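Local atomic coordinates of 2,3-dehydroadipyl-CoA hydratase (Escherichia coli, PDB entry 4FZW), a protein that catalyses the reversible hydration of 2,3-dehydroadipyl-CoA to 3-hydroxyadipyl-CoA in the breakdown of phenylacetate. Residues B[212-217]-B[224-229]; B[68-73]-B[82-87]; B[240-245]-B[253-258]; B[145-150]-B[154-159]. One frame throughout, in Å; residues are numbered along the deposited sequence.

Contact 1: residues B[212-217]-B[224-229]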
loop_
_atom_site.group_PDB
_atom_site.type_symbol
_atom_site.label_atom_id
_atom_site.label_comp_id
_atom_site.label_asym_id
_atom_site.label_seq_id
_atom_site.Cartn_x
_atom_site.Cartn_y
_atom_site.Cartn_z
ATOM N N LEU B 212 -14.986 -3.811 -6.493
ATOM C CA LEU B 212 -14.021 -4.389 -7.429
ATOM C C LEU B 212 -12.901 -3.410 -7.801
ATOM O O LEU B 212 -11.731 -3.811 -7.870
ATOM C CB LEU B 212 -14.706 -4.934 -8.692
ATOM C CG LEU B 212 -15.638 -6.141 -8.536
ATOM C CD1 LEU B 212 -16.723 -6.178 -9.639
ATOM C CD2 LEU B 212 -14.851 -7.451 -8.474
ATOM N N ARG B 213 -13.252 -2.146 -8.053
ATOM C CA ARG B 213 -12.242 -1.114 -8.337
ATOM C C ARG B 213 -11.262 -0.927 -7.171
ATOM O O ARG B 213 -10.068 -0.727 -7.374
ATOM C CB ARG B 213 -12.902 0.228 -8.646
ATOM C CG ARG B 213 -13.903 0.202 -9.795
ATOM C CD ARG B 213 -14.685 1.505 -9.847
ATOM N NE ARG B 213 -13.821 2.663 -10.048
ATOM C CZ ARG B 213 -14.254 3.916 -10.102
ATOM N NH1 ARG B 213 -13.392 4.911 -10.293
ATOM N NH2 ARG B 213 -15.549 4.173 -9.956
ATOM N N GLN B 214 -11.768 -0.995 -5.946
ATOM C CA GLN B 214 -10.925 -0.752 -4.785
ATOM C C GLN B 214 -9.988 -1.917 -4.498
ATOM O O GLN B 214 -8.949 -1.728 -3.865
ATOM C CB GLN B 214 -11.759 -0.414 -3.545
ATOM C CG GLN B 214 -12.571 0.893 -3.657
ATOM C CD GLN B 214 -11.698 2.100 -3.893
ATOM O OE1 GLN B 214 -11.711 2.677 -4.979
ATOM N NE2 GLN B 214 -10.944 2.508 -2.865
ATOM N N SER B 215 -10.347 -3.115 -4.959
ATOM C CA SER B 215 -9.479 -4.273 -4.776
ATOM C C SER B 215 -8.100 -4.026 -5.417
ATOM O O SER B 215 -7.088 -4.605 -4.998
ATOM C CB SER B 215 -10.136 -5.550 -5.323
ATOM O OG SER B 215 -10.383 -5.445 -6.710
ATOM N N GLN B 216 -8.057 -3.139 -6.411
ATOM C CA GLN B 216 -6.813 -2.826 -7.115
ATOM C C GLN B 216 -6.130 -1.636 -6.483
ATOM O O GLN B 216 -5.147 -1.135 -7.028
ATOM C CB GLN B 216 -7.077 -2.482 -8.588
ATOM C CG GLN B 216 -8.031 -3.412 -9.342
ATOM C CD GLN B 216 -7.429 -4.769 -9.628
ATOM O OE1 GLN B 216 -6.671 -4.939 -10.584
ATOM N NE2 GLN B 216 -7.772 -5.751 -8.802
ATOM N N GLU B 217 -6.653 -1.174 -5.344
ATOM C CA GLU B 217 -6.186 0.080 -4.744
ATOM C C GLU B 217 -5.725 -0.066 -3.310
ATOM O O GLU B 217 -5.162 0.874 -2.745
ATOM C CB GLU B 217 -7.266 1.165 -4.786
ATOM C CG GLU B 217 -7.892 1.430 -6.163
ATOM C CD GLU B 217 -6.881 1.857 -7.234
ATOM O OE1 GLU B 217 -5.725 2.187 -6.874
ATOM O OE2 GLU B 217 -7.243 1.865 -8.437
ATOM N N LEU B 224 -11.399 -6.077 2.355
ATOM C CA LEU B 224 -12.510 -6.733 3.022
ATOM C C LEU B 224 -13.296 -5.732 3.861
ATOM O O LEU B 224 -14.521 -5.671 3.787
ATOM C CB LEU B 224 -12.010 -7.884 3.892
ATOM C CG LEU B 224 -11.267 -9.007 3.161
ATOM C CD1 LEU B 224 -10.712 -10.008 4.164
ATOM C CD2 LEU B 224 -12.183 -9.683 2.166
ATOM N N ALA B 225 -12.584 -4.946 4.655
ATOM C CA ALA B 225 -13.217 -3.931 5.463
ATOM C C ALA B 225 -14.084 -3.063 4.568
ATOM O O ALA B 225 -15.229 -2.748 4.891
ATOM C CB ALA B 225 -12.162 -3.096 6.144
ATOM N N GLN B 226 -13.525 -2.673 3.429
ATOM C CA GLN B 226 -14.224 -1.828 2.454
ATOM C C GLN B 226 -15.465 -2.535 1.831
ATOM O O GLN B 226 -16.550 -1.937 1.678
ATOM C CB GLN B 226 -13.207 -1.367 1.390
ATOM C CG GLN B 226 -13.718 -0.424 0.320
ATOM C CD GLN B 226 -12.837 0.822 0.163
ATOM O OE1 GLN B 226 -12.841 1.708 1.009
ATOM N NE2 GLN B 226 -12.089 0.888 -0.923
ATOM N N GLU B 227 -15.306 -3.814 1.490
ATOM C CA GLU B 227 -16.420 -4.612 0.962
ATOM C C GLU B 227 -17.582 -4.592 1.961
ATOM O O GLU B 227 -18.755 -4.524 1.562
ATOM C CB GLU B 227 -15.980 -6.049 0.688
ATOM C CG GLU B 227 -17.101 -6.959 0.203
ATOM C CD GLU B 227 -16.682 -8.422 0.049
ATOM O OE1 GLU B 227 -16.927 -9.204 0.992
ATOM O OE2 GLU B 227 -16.130 -8.799 -1.015
ATOM N N ARG B 228 -17.258 -4.637 3.253
ATOM C CA ARG B 228 -18.290 -4.717 4.283
ATOM C C ARG B 228 -19.093 -3.431 4.442
ATOM O O ARG B 228 -20.291 -3.477 4.677
ATOM C CB ARG B 228 -17.700 -5.161 5.623
ATOM C CG ARG B 228 -17.350 -6.644 5.634
ATOM C CD ARG B 228 -18.568 -7.455 5.298
ATOM N NE ARG B 228 -19.657 -7.170 6.221
ATOM C CZ ARG B 228 -20.831 -7.803 6.232
ATOM N NH1 ARG B 228 -21.079 -8.767 5.357
ATOM N NH2 ARG B 228 -21.765 -7.477 7.123
ATOM N N GLN B 229 -18.446 -2.277 4.315
ATOM C CA GLN B 229 -19.174 -1.008 4.425
ATOM C C GLN B 229 -20.054 -0.756 3.207
ATOM O O GLN B 229 -21.137 -0.184 3.332
ATOM C CB GLN B 229 -18.249 0.175 4.729
ATOM C CG GLN B 229 -17.031 0.260 3.887
ATOM C CD GLN B 229 -15.865 0.903 4.618
ATOM O OE1 GLN B 229 -15.543 0.541 5.742
ATOM N NE2 GLN B 229 -15.231 1.858 3.978
#
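Gln214 lays its side chain against the amide end of Gln226, and this single pair makes the contact. The two side chains run obliquely past each other, their amide planes 48° apart, so the groups do not stack face to face. Gln214 is bent at its second torsion and presents its flank, while Gln226 reaches over from the other helix because its CG lies anti to the backbone N (chi1 -177°). The ends of both amides are uncertain at this resolution, and the very close approach of the modelled atoms is doubtful. What is sound is the span: the CA atoms of Gln214 and Gln226 lie 8.0 Å apart, a gap that two long, flexible, uncharged side chains can span in a buried place without bringing in a charge. Cutting Gln214 back to an alanine here would probably open a gap beside Gln226 and leave its amide freer to turn. Past Gln214 the backbone turns on, Glu217 N bonding to Gln214 O at 2.8 Å. Across the contact the next helix is regular, with Arg228 N on Leu224 O at 3.0 Å. Gln214 also packs on Ala225 of a neighbouring subunit, and Glu227 accepts from the backbone N of Gly142 and Thr144 of another. Two successive helices, 202-214 and 220-235, joined by a short connection and pressed against other subunits, belong to the C-terminal helical region through which enoyl-CoA hydratases of the crotonase fold assemble.

Contact 2: residues B[68-73]-B[82-87]; sequences LNEMAE and DTRPQL
Glu70 OE1 has two partners: the backbone N of Asn31 gives it a hydrogen bond, and Arg84 NH1 forms a salt bridge with it at 3.4 Å. The latter is long, and the carboxylate and guanidinium planes stand 65° apart, so this is a single-atom ion pair and not the flat, two-pronged kind. Glu70 runs out straight beyond CG, with its CD anti to CA (chi2 -179°), which carries the carboxylate clear of its own short helix. Arg84 instead bends at chi3 and meets it at about a right angle. A long arginine suits this place because its other nitrogens serve elsewhere: NH2 donates to Leu29 O, and NE to a bound glycerol, probably from the crystallisation liquor. The nearby glutamate is likely to steady the positive charge. In the turn that leads into helix 84-92, Asp82 OD1 accepts a capping bond from Arg84 N at 2.9 Å, nearly straight at 175° but arriving from above the carboxylate plane. The other oxygen, Asp82 OD2, pairs with Lys74, just beyond the first segment, so two acids and two bases share this patch. The salt bridge thus ties helix 68-72, which follows strand 63-64 in the chain, to the first turn of helix 84-92; that second helix rests on helix 31-46, where Leu87 packs against Leu34 and Val38.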
loop_
_atom_site.group_PDB
_atom_site.type_symbol
_atom_site.label_atom_id
_atom_site.label_comp_id
_atom_site.label_asym_id
_atom_site.label_seq_id
_atom_site.Cartn_x
_atom_site.Cartn_y
_atom_site.Cartn_z
ATOM N N LEU B 68 -1.756 9.312 -34.430
ATOM C CA LEU B 68 -0.308 9.396 -34.251
ATOM C C LEU B 68 0.223 10.829 -34.302
ATOM O O LEU B 68 1.200 11.154 -33.627
ATOM C CB LEU B 68 0.408 8.521 -35.283
ATOM C CG LEU B 68 1.874 8.207 -34.988
ATOM C CD1 LEU B 68 2.043 7.750 -33.546
ATOM C CD2 LEU B 68 2.390 7.156 -35.954
ATOM N N ASN B 69 -0.425 11.671 -35.106
ATOM C CA ASN B 69 -0.035 13.070 -35.260
ATOM C C ASN B 69 -0.251 13.830 -33.963
ATOM O O ASN B 69 0.619 14.583 -33.526
ATOM C CB ASN B 69 -0.842 13.753 -36.370
ATOM C CG ASN B 69 -0.905 12.938 -37.649
ATOM O OD1 ASN B 69 -1.223 11.747 -37.632
ATOM N ND2 ASN B 69 -0.601 13.582 -38.770
ATOM N N GLU B 70 -1.419 13.629 -33.356
ATOM C CA GLU B 70 -1.753 14.285 -32.100
ATOM C C GLU B 70 -0.748 14.011 -30.969
ATOM O O GLU B 70 -0.586 14.851 -30.083
ATOM C CB GLU B 70 -3.176 13.936 -31.653
ATOM C CG GLU B 70 -4.284 14.568 -32.494
ATOM C CD GLU B 70 -5.670 14.198 -31.990
ATOM O OE1 GLU B 70 -5.748 13.423 -31.013
ATOM O OE2 GLU B 70 -6.678 14.674 -32.563
ATOM N N MET B 71 -0.074 12.859 -30.982
ATOM C CA MET B 71 0.921 12.583 -29.939
ATOM C C MET B 71 2.336 12.943 -30.336
ATOM O O MET B 71 3.231 12.863 -29.504
ATOM C CB MET B 71 0.826 11.141 -29.373
ATOM C CG MET B 71 1.706 10.004 -29.949
ATOM S SD MET B 71 3.236 9.678 -28.946
ATOM C CE MET B 71 4.103 8.740 -30.298
ATOM N N ALA B 72 2.533 13.341 -31.594
ATOM C CA ALA B 72 3.844 13.805 -32.065
ATOM C C ALA B 72 4.059 15.312 -31.842
ATOM O O ALA B 72 5.084 15.731 -31.295
ATOM C CB ALA B 72 4.039 13.455 -33.542
ATOM N N GLU B 73 3.094 16.117 -32.282
ATOM C CA GLU B 73 3.171 17.567 -32.139
ATOM C C GLU B 73 3.201 17.994 -30.675
ATOM O O GLU B 73 3.135 19.186 -30.361
ATOM C CB GLU B 73 2.022 18.257 -32.888
ATOM C CG GLU B 73 0.620 17.861 -32.442
ATOM C CD GLU B 73 -0.451 18.353 -33.403
ATOM O OE1 GLU B 73 -1.641 18.358 -33.019
ATOM O OE2 GLU B 73 -0.101 18.728 -34.545
ATOM N N ASP B 82 -0.622 17.928 -21.184
ATOM C CA ASP B 82 -1.638 17.310 -22.036
ATOM C C ASP B 82 -2.959 17.057 -21.309
ATOM O O ASP B 82 -2.978 16.696 -20.135
ATOM C CB ASP B 82 -1.110 15.991 -22.614
ATOM C CG ASP B 82 -1.978 15.449 -23.739
ATOM O OD1 ASP B 82 -3.137 15.883 -23.884
ATOM O OD2 ASP B 82 -1.494 14.573 -24.479
ATOM N N THR B 83 -4.060 17.231 -22.035
ATOM C CA THR B 83 -5.404 17.023 -21.499
ATOM C C THR B 83 -5.782 15.549 -21.369
ATOM O O THR B 83 -6.532 15.172 -20.465
ATOM C CB THR B 83 -6.462 17.706 -22.398
ATOM O OG1 THR B 83 -7.756 17.583 -21.797
ATOM C CG2 THR B 83 -6.480 17.070 -23.791
ATOM N N ARG B 84 -5.242 14.727 -22.267
ATOM C CA ARG B 84 -5.654 13.324 -22.424
ATOM C C ARG B 84 -5.686 12.472 -21.149
ATOM O O ARG B 84 -6.629 11.716 -20.933
ATOM C CB ARG B 84 -4.797 12.628 -23.482
ATOM C CG ARG B 84 -5.349 12.708 -24.896
ATOM C CD ARG B 84 -4.390 12.064 -25.877
ATOM N NE ARG B 84 -4.912 10.812 -26.405
ATOM C CZ ARG B 84 -5.761 10.743 -27.423
ATOM N NH1 ARG B 84 -6.181 11.860 -28.003
ATOM N NH2 ARG B 84 -6.192 9.567 -27.855
ATOM N N PRO B 85 -4.647 12.579 -20.308
ATOM C CA PRO B 85 -4.619 11.741 -19.107
ATOM C C PRO B 85 -5.820 11.903 -18.177
ATOM O O PRO B 85 -6.241 10.919 -17.562
ATOM C CB PRO B 85 -3.320 12.164 -18.437
ATOM C CG PRO B 85 -2.418 12.445 -19.623
ATOM C CD PRO B 85 -3.315 13.138 -20.611
ATOM N N GLN B 86 -6.387 13.102 -18.097
ATOM C CA GLN B 86 -7.532 13.344 -17.222
ATOM C C GLN B 86 -8.816 12.800 -17.851
ATOM O O GLN B 86 -9.775 12.493 -17.149
ATOM C CB GLN B 86 -7.685 14.844 -16.947
ATOM C CG GLN B 86 -8.116 15.599 -18.201
ATOM C CD GLN B 86 -8.314 17.085 -17.997
ATOM O OE1 GLN B 86 -7.805 17.684 -17.035
ATOM N NE2 GLN B 86 -9.060 17.698 -18.918
ATOM N N LEU B 87 -8.841 12.691 -19.177
ATOM C CA LEU B 87 -9.972 12.043 -19.864
ATOM C C LEU B 87 -9.985 10.547 -19.558
ATOM O O LEU B 87 -11.028 9.973 -19.237
ATOM C CB LEU B 87 -9.906 12.270 -21.367
ATOM C CG LEU B 87 -9.836 13.711 -21.864
ATOM C CD1 LEU B 87 -9.934 13.739 -23.388
ATOM C CD2 LEU B 87 -10.942 14.542 -21.220
#

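Contact 3: residues B[240-245]-B[253-258]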
loop_
_atom_site.group_PDB
_atom_site.type_symbol
_atom_site.label_atom_id
_atom_site.label_comp_id
_atom_site.label_asym_id
_atom_site.label_seq_id
_atom_site.Cartn_x
_atom_site.Cartn_y
_atom_site.Cartn_z
ATOM N N ARG B 240 -32.912 -3.804 -1.838
ATOM C CA ARG B 240 -32.464 -5.070 -1.281
ATOM C C ARG B 240 -33.650 -5.914 -0.852
ATOM O O ARG B 240 -33.599 -7.139 -0.852
ATOM C CB ARG B 240 -31.530 -4.897 -0.109
ATOM C CG ARG B 240 -31.147 -6.236 0.487
ATOM C CD ARG B 240 -30.221 -6.081 1.659
ATOM N NE ARG B 240 -30.814 -5.235 2.675
ATOM C CZ ARG B 240 -31.334 -5.690 3.803
ATOM N NH1 ARG B 240 -31.313 -6.990 4.050
ATOM N NH2 ARG B 240 -31.867 -4.847 4.684
ATOM N N HIS B 241 -34.716 -5.231 -0.473
ATOM C CA HIS B 241 -35.947 -5.875 -0.065
ATOM C C HIS B 241 -36.654 -6.435 -1.301
ATOM O O HIS B 241 -37.173 -7.552 -1.283
ATOM C CB HIS B 241 -36.830 -4.852 0.657
ATOM C CG HIS B 241 -38.177 -5.364 1.044
ATOM N ND1 HIS B 241 -39.248 -5.401 0.165
ATOM C CD2 HIS B 241 -38.650 -5.853 2.218
ATOM C CE1 HIS B 241 -40.302 -5.892 0.782
ATOM N NE2 HIS B 241 -39.971 -6.175 2.026
ATOM N N GLU B 242 -36.641 -5.658 -2.379
ATOM C CA GLU B 242 -37.314 -6.036 -3.611
ATOM C C GLU B 242 -36.610 -7.217 -4.272
ATOM O O GLU B 242 -37.262 -8.138 -4.781
ATOM C CB GLU B 242 -37.378 -4.844 -4.575
ATOM C CG GLU B 242 -38.130 -5.116 -5.872
ATOM C CD GLU B 242 -39.572 -5.533 -5.637
ATOM O OE1 GLU B 242 -40.119 -5.213 -4.560
ATOM O OE2 GLU B 242 -40.157 -6.184 -6.527
ATOM N N GLY B 243 -35.279 -7.182 -4.252
ATOM C CA GLY B 243 -34.466 -8.202 -4.882
ATOM C C GLY B 243 -34.725 -9.594 -4.343
ATOM O O GLY B 243 -34.919 -10.542 -5.112
ATOM N N ILE B 244 -34.729 -9.724 -3.021
ATOM C CA ILE B 244 -34.913 -11.031 -2.403
ATOM C C ILE B 244 -36.389 -11.408 -2.280
ATOM O O ILE B 244 -36.733 -12.588 -2.256
ATOM C CB ILE B 244 -34.228 -11.121 -1.034
ATOM C CG1 ILE B 244 -34.892 -10.178 -0.047
ATOM C CG2 ILE B 244 -32.745 -10.802 -1.164
ATOM C CD1 ILE B 244 -34.609 -10.533 1.377
ATOM N N SER B 245 -37.256 -10.403 -2.198
ATOM C CA SER B 245 -38.695 -10.634 -2.221
ATOM C C SER B 245 -39.115 -11.264 -3.549
ATOM O O SER B 245 -39.764 -12.303 -3.567
ATOM C CB SER B 245 -39.456 -9.330 -1.976
ATOM O OG SER B 245 -40.820 -9.445 -2.345
ATOM N N PRO B 253 -37.945 -8.797 -10.369
ATOM C CA PRO B 253 -37.882 -7.660 -9.440
ATOM C C PRO B 253 -37.965 -6.306 -10.138
ATOM O O PRO B 253 -37.345 -6.108 -11.182
ATOM C CB PRO B 253 -36.514 -7.829 -8.781
ATOM C CG PRO B 253 -35.700 -8.559 -9.791
ATOM C CD PRO B 253 -36.647 -9.484 -10.495
ATOM N N ASP B 254 -38.731 -5.383 -9.563
ATOM C CA ASP B 254 -38.827 -4.033 -10.105
ATOM C C ASP B 254 -38.112 -3.048 -9.184
ATOM O O ASP B 254 -38.653 -2.647 -8.154
ATOM C CB ASP B 254 -40.289 -3.619 -10.285
ATOM C CG ASP B 254 -40.448 -2.434 -11.224
ATOM O OD1 ASP B 254 -39.453 -1.714 -11.453
ATOM O OD2 ASP B 254 -41.567 -2.223 -11.736
ATOM N N PHE B 255 -36.897 -2.658 -9.561
ATOM C CA PHE B 255 -36.070 -1.807 -8.709
ATOM C C PHE B 255 -36.305 -0.314 -8.934
ATOM O O PHE B 255 -36.409 0.153 -10.068
ATOM C CB PHE B 255 -34.587 -2.149 -8.879
ATOM C CG PHE B 255 -34.259 -3.580 -8.575
ATOM C CD1 PHE B 255 -34.193 -4.036 -7.260
ATOM C CD2 PHE B 255 -34.013 -4.475 -9.601
ATOM C CE1 PHE B 255 -33.893 -5.364 -6.983
ATOM C CE2 PHE B 255 -33.707 -5.794 -9.328
ATOM C CZ PHE B 255 -33.646 -6.245 -8.016
ATOM N N LYS B 256 -36.374 0.433 -7.838
ATOM C CA LYS B 256 -36.632 1.867 -7.894
ATOM C C LYS B 256 -35.342 2.695 -7.867
ATOM O O LYS B 256 -35.369 3.915 -8.066
ATOM C CB LYS B 256 -37.569 2.274 -6.751
ATOM C CG LYS B 256 -38.984 1.747 -6.914
ATOM C CD LYS B 256 -39.806 1.914 -5.644
ATOM C CE LYS B 256 -41.291 1.998 -5.975
ATOM N NZ LYS B 256 -42.172 1.750 -4.800
ATOM N N GLY B 257 -34.216 2.025 -7.625
ATOM C CA GLY B 257 -32.924 2.690 -7.558
ATOM C C GLY B 257 -32.659 3.247 -6.174
ATOM O O GLY B 257 -32.083 4.337 -6.015
ATOM N N ARG B 258 -33.070 2.473 -5.169
ATOM C CA ARG B 258 -33.060 2.941 -3.796
ATOM C C ARG B 258 -33.368 1.781 -2.871
ATOM O O ARG B 258 -33.383 1.908 -1.637
ATOM C CB ARG B 258 -34.077 4.078 -3.632
ATOM O OXT ARG B 258 -33.567 0.680 -3.372
#
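A chi1 of -177° swings Glu242 CG away from the backbone N, and a bend at chi2 (59°) then lays the side chain, leaning out from helix 239-248, alongside the backbone of Pro253 and Asp254. Its CG comes 3.4 Å from Asp254 O, and its OE2 accepts a weak hydrogen bond from Asp254 N, also at 3.4 Å but nearly straight at 170°. The stronger partner of OE2 is Arg251, in a salt bridge, so one carboxylate holds both that charge and the returning main chain. Putting a leucine in its place would probably leave Arg251 without its acidic mate and the Asp254 N-H without this acceptor, loosening the tail at this point. Phe255, whose CG stands beside its backbone N, brings its ring back to the helix: CE1 lies 3.6 Å from Gly243 N. Glycine is well suited to that spot, since a beta carbon would sit tightly against the same ring atom. On one face of the ring, offset toward its rim, lies the carbonyl carbon of Pro253. The proline ring itself comes near the helix backbone, with Pro253 CB 4.1 Å from Glu242 O, and also touches Ala246. Farther along, at the backbone angles of Gly257 a beta carbon would collide with the carbonyl O of Lys256, so glycine fits. Here the C-terminal tail of a crotonase-fold subunit, without regular helix or strand, doubles back along the last helix and is fastened to it by two acidic side chains of that helix, Glu242 at Asp254 and Asp239 at the backbone N of the last three residues.

Contact 4: residues B[145-150]-B[154-159]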
loop_
_atom_site.group_PDB
_atom_site.type_symbol
_atom_site.label_atom_id
_atom_site.label_comp_id
_atom_site.label_asym_id
_atom_site.label_seq_id
_atom_site.Cartn_x
_atom_site.Cartn_y
_atom_site.Cartn_z
ATOM N N GLN B 145 -0.017 -1.294 -16.541
ATOM C CA GLN B 145 -0.508 -1.455 -15.183
ATOM C C GLN B 145 -1.644 -2.444 -15.135
ATOM O O GLN B 145 -1.675 -3.340 -14.291
ATOM C CB GLN B 145 -0.986 -0.102 -14.633
ATOM C CG GLN B 145 0.114 0.948 -14.553
ATOM C CD GLN B 145 1.271 0.482 -13.709
ATOM O OE1 GLN B 145 1.080 -0.005 -12.599
ATOM N NE2 GLN B 145 2.479 0.584 -14.253
ATOM N N ARG B 146 -2.589 -2.290 -16.051
ATOM C CA ARG B 146 -3.776 -3.110 -16.000
ATOM C C ARG B 146 -3.542 -4.509 -16.578
ATOM O O ARG B 146 -4.125 -5.480 -16.100
ATOM C CB ARG B 146 -4.929 -2.388 -16.666
ATOM C CG ARG B 146 -5.638 -1.497 -15.706
ATOM C CD ARG B 146 -6.817 -0.819 -16.327
ATOM N NE ARG B 146 -6.394 0.400 -16.991
ATOM C CZ ARG B 146 -6.805 1.614 -16.647
ATOM N NH1 ARG B 146 -7.665 1.767 -15.657
ATOM N NH2 ARG B 146 -6.366 2.671 -17.306
ATOM N N LEU B 147 -2.657 -4.608 -17.562
ATOM C CA LEU B 147 -2.396 -5.877 -18.215
ATOM C C LEU B 147 -1.720 -6.882 -17.272
ATOM O O LEU B 147 -2.147 -8.051 -17.165
ATOM C CB LEU B 147 -1.575 -5.669 -19.501
ATOM C CG LEU B 147 -1.349 -6.912 -20.378
ATOM C CD1 LEU B 147 -2.659 -7.663 -20.648
ATOM C CD2 LEU B 147 -0.674 -6.537 -21.678
ATOM N N ILE B 148 -0.685 -6.426 -16.571
ATOM C CA ILE B 148 0.066 -7.320 -15.695
ATOM C C ILE B 148 -0.821 -7.803 -14.546
ATOM O O ILE B 148 -0.695 -8.927 -14.075
ATOM C CB ILE B 148 1.368 -6.651 -15.190
ATOM C CG1 ILE B 148 2.194 -7.609 -14.338
ATOM C CG2 ILE B 148 1.058 -5.373 -14.455
ATOM C CD1 ILE B 148 3.660 -7.203 -14.246
ATOM N N ARG B 149 -1.746 -6.948 -14.124
ATOM C CA ARG B 149 -2.661 -7.287 -13.042
ATOM C C ARG B 149 -3.607 -8.432 -13.405
ATOM O O ARG B 149 -4.144 -9.101 -12.525
ATOM C CB ARG B 149 -3.423 -6.032 -12.543
ATOM C CG ARG B 149 -2.590 -5.198 -11.575
ATOM C CD ARG B 149 -3.318 -3.940 -11.089
ATOM N NE ARG B 149 -2.573 -3.250 -10.034
ATOM C CZ ARG B 149 -1.542 -2.432 -10.248
ATOM N NH1 ARG B 149 -1.121 -2.184 -11.483
ATOM N NH2 ARG B 149 -0.924 -1.858 -9.223
ATOM N N SER B 150 -3.807 -8.677 -14.696
ATOM C CA SER B 150 -4.753 -9.721 -15.093
ATOM C C SER B 150 -4.163 -10.870 -15.913
ATOM O O SER B 150 -4.828 -11.859 -16.086
ATOM C CB SER B 150 -5.958 -9.121 -15.821
ATOM O OG SER B 150 -5.600 -8.631 -17.098
ATOM N N SER B 154 4.913 -12.420 -16.964
ATOM C CA SER B 154 5.609 -12.912 -18.131
ATOM C C SER B 154 4.938 -12.443 -19.403
ATOM O O SER B 154 5.572 -11.802 -20.239
ATOM C CB SER B 154 5.786 -14.429 -18.091
ATOM O OG SER B 154 6.957 -14.773 -18.818
ATOM N N LEU B 155 3.647 -12.721 -19.532
ATOM C CA LEU B 155 2.914 -12.323 -20.732
ATOM C C LEU B 155 2.853 -10.802 -20.915
ATOM O O LEU B 155 3.141 -10.310 -21.986
ATOM C CB LEU B 155 1.509 -12.923 -20.744
ATOM C CG LEU B 155 0.787 -12.668 -22.076
ATOM C CD1 LEU B 155 1.623 -13.182 -23.263
ATOM C CD2 LEU B 155 -0.624 -13.288 -22.086
ATOM N N ALA B 156 2.458 -10.087 -19.867
ATOM C CA ALA B 156 2.504 -8.617 -19.827
ATOM C C ALA B 156 3.839 -8.011 -20.230
ATOM O O ALA B 156 3.874 -7.098 -21.047
ATOM C CB ALA B 156 2.087 -8.088 -18.433
ATOM N N SER B 157 4.940 -8.490 -19.662
ATOM C CA SER B 157 6.228 -7.869 -19.987
ATOM C C SER B 157 6.595 -8.136 -21.450
ATOM O O SER B 157 7.110 -7.275 -22.162
ATOM C CB SER B 157 7.328 -8.354 -19.053
ATOM O OG SER B 157 7.003 -8.084 -17.702
ATOM N N LYS B 158 6.297 -9.352 -21.887
ATOM C CA LYS B 158 6.514 -9.760 -23.259
ATOM C C LYS B 158 5.836 -8.775 -24.201
ATOM O O LYS B 158 6.501 -8.097 -24.984
ATOM C CB LYS B 158 6.011 -11.191 -23.464
ATOM C CG LYS B 158 6.353 -11.805 -24.817
ATOM C CD LYS B 158 5.697 -13.187 -24.952
ATOM C CE LYS B 158 5.574 -13.625 -26.384
ATOM N NZ LYS B 158 4.863 -14.937 -26.444
ATOM N N MET B 159 4.515 -8.683 -24.107
ATOM C CA MET B 159 3.749 -7.854 -25.023
ATOM C C MET B 159 4.205 -6.414 -24.958
ATOM O O MET B 159 4.297 -5.751 -25.991
ATOM C CB MET B 159 2.256 -7.935 -24.709
ATOM C CG MET B 159 1.699 -9.338 -24.724
ATOM S SD MET B 159 0.012 -9.422 -24.148
ATOM C CE MET B 159 -0.867 -8.472 -25.377
#
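The flat guanidinium of Arg149 has Gln145 CA at its edge, in plane, one turn before it in the chain; Leu147 and Ile148, between the two, face Ala156 across a helical hairpin. Within helix 146-162 the segments 146-150 and 154-159 run at 150° to each other, their axes 8.3 Å apart at the closest, so the chain reverses within three residues. Arg149 NH1 donates twice to Gln145, to its backbone O at 3.1 Å and to its side-chain OE1 at 3.3 Å. Both acceptors lie close to the guanidinium plane; the backbone oxygen is approached from above its carbonyl plane, and the side-chain oxygen at a tilt. This pair of bonds probably fixes the rotation of the guanidinium at the first turn of the helix. Between the two segments the contact is apolar. Ala156 aims its methyl at the facing backbone, CB resting 3.5 Å from Ile148 CA, and a residue this small suits the place because the CA atoms of the two are only 5.0 Å apart. Leu147 CG, anti to its backbone N (chi1 -174°), lies beside the same methyl. Around them Leu115, Leu130 and Leu176 cover Leu147, while the outer surface meets another subunit, whose Asp179 pairs with Lys158. Met159, bent at its last torsion, crosses Leu147 at about a right angle and sets its SD 3.9 Å from Leu147 CD2.

How the contacts relate
Contacts 1 and 4 touch directly: Gln216 OE1 packs 3.5 Å from Arg149 CD, although their centres are 22 Å apart. Between subunits the same two regions meet again, since Ser215 packs on Gln145 of a neighbouring copy, so both serve the oligomer. Contact 2, whose Arg84 NE bonds to a glycerol probably from the crystallisation liquor, has its centre about 23 Å from that of contact 4, the nearest atoms about 8 Å apart. Contact 3 lies at the far side of the chain's centre from contacts 2 and 4, with centres about 44 and 39 Å away. It continues from contact 1 along the chain, helix 239-248 following helix 220-235.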